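Local coordinates for exodeoxyribonuclease III (Methanosarcina mazei, PDB 5J8N), which probably cleaves DNA at abasic sites and trims double-stranded DNA from its 3' ends, as a magnesium-dependent nuclease of the AP/ExoA family, at residues Tyr129-Lys140 and Trp180-Tyr189. The protein carries 3 engineered substitutions. Numbering follows the deposited sequence.
Sequences YDAFLDYANALK and WMDKFLAAGY
Trp-180 lies flat against the ring of Tyr-129 in an offset stack, with the centroid of its six-membered ring 3.9 Å from that of Tyr-129 and the planes 7° apart. Tyr-129 CB sits over the five-membered ring as a CH-pi contact. Trp-180 reaches this place because its CG is anti to the backbone N (chi1 175°). The indole enters as a knob among Tyr-129, Asp-130, Phe-132 and Leu-133. Phe-132 meets the rim of the indole, then turns its own edge to the face of Phe-184, with planes at 83°. Leu-133 forks over the next layer: CD1 rests 3.8 Å from Phe-184 CD1, while CD2 touches Lys-183 CE.

Further along, Tyr-189 OH donates to Asn-137 OD1 at 2.8 Å. The amide is nearly coplanar with the phenol ring. Lys-140 bends at its last two torsions, which lets NZ donate a hydrogen bond to Ala-187 O at 3.0 Å, in the plane of that carbonyl. A water joins the same NZ to Gly-188 O. Gly-188 turns the chain out of the helix with a positive phi.

The outer side is looser. Asp-130 OD1 and Lys-183 NZ are 4.4 Å apart, too far for a salt bridge, and both residues are exposed. Inward, Phe-132 and Tyr-189 pack on Ile-148 of strand 146-149. Tyr-129 OH is hydrogen-bonded to Val-152 O and Thr-154 OG1, beside Asn-153, the predicted transition-state stabiliser. Helices 119-141 and 175-186, nearly parallel here with their axes 10.9 Å apart at the closest point, form a helical layer against one sheet of the DNase I-like alpha/beta sandwich.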
ATOM      1  N   TYR A 129     -10.525   8.720   0.622  1.00 15.36           N
ATOM      2  CA  TYR A 129      -9.451   9.471  -0.044  1.00 15.40           C
ATOM      3  C   TYR A 129      -9.410  10.900   0.562  1.00 16.11           C
ATOM      4  O   TYR A 129      -8.308  11.402   0.844  1.00 15.73           O
ATOM      5  CB  TYR A 129      -9.750   9.567  -1.538  1.00 14.56           C
ATOM      6  CG  TYR A 129      -9.320   8.403  -2.395  1.00 13.15           C
ATOM      7  CD1 TYR A 129      -8.389   7.428  -1.960  1.00 14.04           C
ATOM      8  CD2 TYR A 129      -9.790   8.338  -3.692  1.00 14.49           C
ATOM      9  CE1 TYR A 129      -7.955   6.392  -2.843  1.00 14.56           C
ATOM     10  CE2 TYR A 129      -9.354   7.330  -4.566  1.00 15.02           C
ATOM     11  CZ  TYR A 129      -8.448   6.370  -4.128  1.00 14.18           C
ATOM     12  OH  TYR A 129      -8.042   5.393  -5.009  1.00 13.77           O
ATOM     13  N   ASP A 130     -10.561  11.558   0.719  1.00 17.18           N
ATOM     14  CA  ASP A 130     -10.574  12.938   1.230  1.00 17.32           C
ATOM     15  C   ASP A 130     -10.009  12.991   2.644  1.00 16.51           C
ATOM     16  O   ASP A 130      -9.219  13.874   2.985  1.00 17.44           O
ATOM     17  CB  ASP A 130     -12.003  13.465   1.231  1.00 18.85           C
ATOM     18  CG  ASP A 130     -12.513  13.789  -0.161  1.00 30.90           C
ATOM     19  OD1 ASP A 130     -11.676  14.015  -1.058  1.00 32.04           O
ATOM     20  OD2 ASP A 130     -13.762  13.863  -0.334  1.00 37.89           O
ATOM     21  N   ALA A 131     -10.419  12.041   3.494  1.00 15.58           N
ATOM     22  CA  ALA A 131      -9.949  12.017   4.878  1.00 17.09           C
ATOM     23  C   ALA A 131      -8.466  11.745   4.918  1.00 15.27           C
ATOM     24  O   ALA A 131      -7.756  12.354   5.688  1.00 16.62           O
ATOM     25  CB  ALA A 131     -10.708  10.980   5.706  1.00 17.51           C
ATOM     26  N   PHE A 132      -7.991  10.777   4.138  1.00 13.76           N
ATOM     27  CA  PHE A 132      -6.589  10.541   4.073  1.00 13.69           C
ATOM     28  C   PHE A 132      -5.787  11.763   3.624  1.00 14.07           C
ATOM     29  O   PHE A 132      -4.743  12.068   4.241  1.00 14.54           O
ATOM     30  CB  PHE A 132      -6.315   9.353   3.119  1.00 14.34           C
ATOM     31  CG  PHE A 132      -4.876   9.367   2.587  1.00 13.04           C
ATOM     32  CD1 PHE A 132      -3.847   9.016   3.426  1.00 14.50           C
ATOM     33  CD2 PHE A 132      -4.576   9.838   1.312  1.00 14.09           C
ATOM     34  CE1 PHE A 132      -2.491   9.070   2.975  1.00 12.79           C
ATOM     35  CE2 PHE A 132      -3.248   9.926   0.888  1.00 14.67           C
ATOM     36  CZ  PHE A 132      -2.232   9.592   1.724  1.00 14.64           C
ATOM     37  N   LEU A 133      -6.257  12.469   2.601  1.00 14.85           N
ATOM     38  CA  LEU A 133      -5.478  13.608   2.119  1.00 16.36           C
ATOM     39  C   LEU A 133      -5.392  14.665   3.215  1.00 17.15           C
ATOM     40  O   LEU A 133      -4.311  15.235   3.455  1.00 15.44           O
ATOM     41  CB  LEU A 133      -6.112  14.166   0.845  1.00 16.75           C
ATOM     42  CG  LEU A 133      -5.334  15.352   0.255  1.00 16.49           C
ATOM     43  CD1 LEU A 133      -3.860  15.003   0.108  1.00 18.81           C
ATOM     44  CD2 LEU A 133      -5.997  15.726  -1.059  1.00 26.09           C
ATOM     45  N   ASP A 134      -6.474  14.883   3.933  1.00 15.30           N
ATOM     46  CA  ASP A 134      -6.410  15.882   4.992  1.00 16.00           C
ATOM     47  C   ASP A 134      -5.482  15.443   6.114  1.00 17.02           C
ATOM     48  O   ASP A 134      -4.734  16.271   6.680  1.00 17.51           O
ATOM     49  CB  ASP A 134      -7.813  16.180   5.557  1.00 18.99           C
ATOM     50  CG  ASP A 134      -8.686  16.982   4.594  1.00 23.12           C
ATOM     51  OD1 ASP A 134      -8.184  17.545   3.608  1.00 26.95           O
ATOM     52  OD2 ASP A 134      -9.897  17.021   4.796  1.00 28.32           O
ATOM     53  N   TYR A 135      -5.504  14.172   6.457  1.00 16.06           N
ATOM     54  CA  TYR A 135      -4.638  13.615   7.466  1.00 15.06           C
ATOM     55  C   TYR A 135      -3.177  13.764   7.078  1.00 16.47           C
ATOM     56  O   TYR A 135      -2.377  14.246   7.905  1.00 16.26           O
ATOM     57  CB  TYR A 135      -4.995  12.149   7.684  1.00 16.25           C
ATOM     58  CG  TYR A 135      -4.229  11.468   8.752  1.00 15.06           C
ATOM     59  CD1 TYR A 135      -2.939  11.001   8.515  1.00 15.34           C
ATOM     60  CD2 TYR A 135      -4.780  11.310  10.030  1.00 15.00           C
ATOM     61  CE1 TYR A 135      -2.222  10.347   9.530  1.00 16.60           C
ATOM     62  CE2 TYR A 135      -4.070  10.662  11.037  1.00 16.23           C
ATOM     63  CZ  TYR A 135      -2.791  10.174  10.756  1.00 16.98           C
ATOM     64  OH  TYR A 135      -2.108   9.531  11.771  1.00 19.33           O
ATOM     65  N   ALA A 136      -2.821  13.344   5.872  1.00 14.29           N
ATOM     66  CA  ALA A 136      -1.430  13.448   5.433  1.00 14.67           C
ATOM     67  C   ALA A 136      -1.033  14.903   5.365  1.00 16.14           C
ATOM     68  O   ALA A 136       0.064  15.249   5.839  1.00 16.55           O
ATOM     69  CB  ALA A 136      -1.311  12.765   4.111  1.00 15.44           C
ATOM     70  N   ASN A 137      -1.887  15.785   4.840  1.00 14.59           N
ATOM     71  CA  ASN A 137      -1.505  17.184   4.724  1.00 16.82           C
ATOM     72  C   ASN A 137      -1.258  17.805   6.096  1.00 17.82           C
ATOM     73  O   ASN A 137      -0.383  18.629   6.240  1.00 18.53           O
ATOM     74  CB  ASN A 137      -2.562  17.948   3.942  1.00 17.00           C
ATOM     75  CG  ASN A 137      -2.462  17.704   2.430  1.00 17.99           C
ATOM     76  OD1 ASN A 137      -1.498  17.143   1.936  1.00 20.23           O
ATOM     77  ND2 ASN A 137      -3.464  18.169   1.695  1.00 20.20           N
ATOM     78  N   ALA A 138      -2.012  17.421   7.120  1.00 16.54           N
ATOM     79  CA  ALA A 138      -1.775  17.981   8.428  1.00 17.24           C
ATOM     80  C   ALA A 138      -0.402  17.571   8.933  1.00 17.00           C
ATOM     81  O   ALA A 138       0.297  18.422   9.495  1.00 18.80           O
ATOM     82  CB  ALA A 138      -2.905  17.562   9.408  1.00 18.86           C
ATOM     83  N   LEU A 139      -0.021  16.310   8.777  1.00 16.66           N
ATOM     84  CA  LEU A 139       1.325  15.889   9.174  1.00 16.67           C
ATOM     85  C   LEU A 139       2.434  16.626   8.373  1.00 18.07           C
ATOM     86  O   LEU A 139       3.449  17.031   8.927  1.00 17.58           O
ATOM     87  CB  LEU A 139       1.522  14.381   9.029  1.00 15.98           C
ATOM     88  CG  LEU A 139       0.692  13.555  10.032  1.00 18.12           C
ATOM     89  CD1 LEU A 139       0.912  12.078   9.741  1.00 18.96           C
ATOM     90  CD2 LEU A 139       1.068  13.883  11.450  1.00 20.02           C
ATOM     91  N   LYS A 140       2.213  16.765   7.078  1.00 15.93           N
ATOM     92  CA  LYS A 140       3.183  17.440   6.228  1.00 16.65           C
ATOM     93  C   LYS A 140       3.343  18.911   6.647  1.00 16.74           C
ATOM     94  O   LYS A 140       4.462  19.430   6.661  1.00 19.59           O
ATOM     95  CB  LYS A 140       2.756  17.313   4.759  1.00 18.14           C
ATOM     96  CG  LYS A 140       3.886  17.694   3.787  1.00 20.40           C
ATOM     97  CD  LYS A 140       3.551  17.175   2.369  1.00 24.08           C
ATOM     98  CE  LYS A 140       2.419  17.986   1.772  1.00 24.83           C
ATOM     99  NZ  LYS A 140       2.854  19.393   1.501  1.00 29.24           N
ATOM    100  N   TRP A 180      -8.700  12.578  -8.222  1.00 17.39           N
ATOM    101  CA  TRP A 180      -8.286  12.669  -6.823  1.00 16.56           C
ATOM    102  C   TRP A 180      -6.785  12.409  -6.718  1.00 15.60           C
ATOM    103  O   TRP A 180      -6.097  13.090  -5.949  1.00 16.88           O
ATOM    104  CB  TRP A 180      -9.075  11.714  -5.905  1.00 16.34           C
ATOM    105  CG  TRP A 180      -8.500  11.806  -4.523  1.00 16.71           C
ATOM    106  CD1 TRP A 180      -8.797  12.753  -3.582  1.00 18.93           C
ATOM    107  CD2 TRP A 180      -7.422  11.023  -3.979  1.00 16.42           C
ATOM    108  NE1 TRP A 180      -7.984  12.573  -2.474  1.00 16.99           N
ATOM    109  CE2 TRP A 180      -7.145  11.517  -2.695  1.00 14.67           C
ATOM    110  CE3 TRP A 180      -6.716   9.919  -4.434  1.00 15.58           C
ATOM    111  CZ2 TRP A 180      -6.170  10.946  -1.855  1.00 16.37           C
ATOM    112  CZ3 TRP A 180      -5.734   9.342  -3.614  1.00 17.18           C
ATOM    113  CH2 TRP A 180      -5.455   9.883  -2.326  1.00 15.39           C
ATOM    114  N   MET A 181      -6.244  11.430  -7.453  1.00 14.82           N
ATOM    115  CA  MET A 181      -4.801  11.197  -7.417  1.00 13.66           C
ATOM    116  C   MET A 181      -4.036  12.430  -7.904  1.00 15.55           C
ATOM    117  O   MET A 181      -3.003  12.790  -7.318  1.00 15.84           O
ATOM    118  CB  MET A 181      -4.473   9.983  -8.236  1.00 14.66           C
ATOM    119  CG  MET A 181      -5.004   8.656  -7.598  1.00 15.41           C
ATOM    120  SD  MET A 181      -4.277   7.179  -8.300  1.00 14.93           S
ATOM    121  CE  MET A 181      -2.625   7.302  -7.660  1.00 16.26           C
ATOM    122  N   ASP A 182      -4.537  13.120  -8.927  1.00 15.93           N
ATOM    123  CA  ASP A 182      -3.912  14.355  -9.378  1.00 15.86           C
ATOM    124  C   ASP A 182      -3.850  15.347  -8.207  1.00 17.19           C
ATOM    125  O   ASP A 182      -2.811  16.002  -7.972  1.00 17.76           O
ATOM    126  CB  ASP A 182      -4.689  15.002 -10.518  1.00 17.10           C
ATOM    127  CG  ASP A 182      -4.626  14.224 -11.838  1.00 18.89           C
ATOM    128  OD1 ASP A 182      -3.628  13.478 -12.090  1.00 18.52           O
ATOM    129  OD2 ASP A 182      -5.584  14.412 -12.642  1.00 21.35           O
ATOM    130  N   LYS A 183      -4.975  15.501  -7.503  1.00 17.45           N
ATOM    131  CA  LYS A 183      -5.103  16.481  -6.408  1.00 16.74           C
ATOM    132  C   LYS A 183      -4.129  16.102  -5.279  1.00 16.63           C
ATOM    133  O   LYS A 183      -3.449  16.980  -4.732  1.00 17.46           O
ATOM    134  CB  LYS A 183      -6.533  16.506  -5.913  1.00 19.01           C
ATOM    135  CG  LYS A 183      -6.768  17.434  -4.723  1.00 20.92           C
ATOM    136  CD  LYS A 183      -8.198  17.148  -4.223  1.00 27.26           C
ATOM    137  CE  LYS A 183      -8.516  17.975  -2.980  1.00 33.03           C
ATOM    138  NZ  LYS A 183      -9.932  17.730  -2.529  1.00 36.73           N
ATOM    139  N   PHE A 184      -4.049  14.815  -4.950  1.00 16.20           N
ATOM    140  CA  PHE A 184      -3.125  14.327  -3.929  1.00 15.43           C
ATOM    141  C   PHE A 184      -1.670  14.701  -4.307  1.00 16.20           C
ATOM    142  O   PHE A 184      -0.962  15.342  -3.540  1.00 16.11           O
ATOM    143  CB  PHE A 184      -3.342  12.812  -3.826  1.00 14.99           C
ATOM    144  CG  PHE A 184      -2.312  12.039  -3.025  1.00 14.85           C
ATOM    145  CD1 PHE A 184      -1.677  12.569  -1.903  1.00 15.67           C
ATOM    146  CD2 PHE A 184      -2.045  10.723  -3.391  1.00 15.58           C
ATOM    147  CE1 PHE A 184      -0.755  11.785  -1.169  1.00 13.63           C
ATOM    148  CE2 PHE A 184      -1.132   9.960  -2.664  1.00 15.71           C
ATOM    149  CZ  PHE A 184      -0.502  10.502  -1.569  1.00 14.81           C
ATOM    150  N   LEU A 185      -1.239  14.315  -5.509  1.00 16.06           N
ATOM    151  CA  LEU A 185       0.169  14.600  -5.845  1.00 17.13           C
ATOM    152  C   LEU A 185       0.443  16.092  -5.883  1.00 17.28           C
ATOM    153  O   LEU A 185       1.495  16.527  -5.447  1.00 17.32           O
ATOM    154  CB  LEU A 185       0.551  13.944  -7.172  1.00 16.85           C
ATOM    155  CG  LEU A 185       0.429  12.408  -7.198  1.00 17.41           C
ATOM    156  CD1 LEU A 185       0.979  11.866  -8.502  1.00 19.29           C
ATOM    157  CD2 LEU A 185       1.146  11.750  -6.024  1.00 18.61           C
ATOM    158  N   ALA A 186      -0.506  16.882  -6.390  1.00 17.64           N
ATOM    159  CA  ALA A 186      -0.351  18.325  -6.434  1.00 18.80           C
ATOM    160  C   ALA A 186      -0.229  18.980  -5.054  1.00 18.09           C
ATOM    161  O   ALA A 186       0.348  20.082  -4.948  1.00 20.91           O
ATOM    162  CB  ALA A 186      -1.495  18.951  -7.216  1.00 19.38           C
ATOM    163  N   ALA A 187      -0.660  18.284  -4.000  1.00 17.47           N
ATOM    164  CA  ALA A 187      -0.471  18.781  -2.638  1.00 18.05           C
ATOM    165  C   ALA A 187       0.961  18.647  -2.157  1.00 18.76           C
ATOM    166  O   ALA A 187       1.285  19.117  -1.084  1.00 22.30           O
ATOM    167  CB  ALA A 187      -1.402  18.047  -1.674  1.00 19.99           C
ATOM    168  N   GLY A 188       1.810  18.021  -2.970  1.00 16.46           N
ATOM    169  CA  GLY A 188       3.245  17.970  -2.698  1.00 18.14           C
ATOM    170  C   GLY A 188       3.737  16.574  -2.371  1.00 17.35           C
ATOM    171  O   GLY A 188       4.548  16.407  -1.458  1.00 17.39           O
ATOM    172  N   TYR A 189       3.293  15.582  -3.131  1.00 14.93           N
ATOM    173  CA  TYR A 189       3.714  14.221  -2.936  1.00 14.56           C
ATOM    174  C   TYR A 189       4.187  13.678  -4.279  1.00 15.68           C
ATOM    175  O   TYR A 189       3.693  14.110  -5.338  1.00 17.36           O
ATOM    176  CB  TYR A 189       2.584  13.336  -2.364  1.00 14.39           C
ATOM    177  CG  TYR A 189       2.023  13.847  -1.041  1.00 14.36           C
ATOM    178  CD1 TYR A 189       0.994  14.773  -1.020  1.00 16.23           C
ATOM    179  CD2 TYR A 189       2.505  13.345   0.188  1.00 15.45           C
ATOM    180  CE1 TYR A 189       0.498  15.247   0.163  1.00 15.30           C
ATOM    181  CE2 TYR A 189       2.007  13.832   1.383  1.00 16.15           C
ATOM    182  CZ  TYR A 189       0.990  14.749   1.351  1.00 16.92           C
ATOM    183  OH  TYR A 189       0.460  15.220   2.542  1.00 18.70           O
TER
HETATM  184  O   HOH W   1       5.381  18.698  -0.030  1.00 30.08           O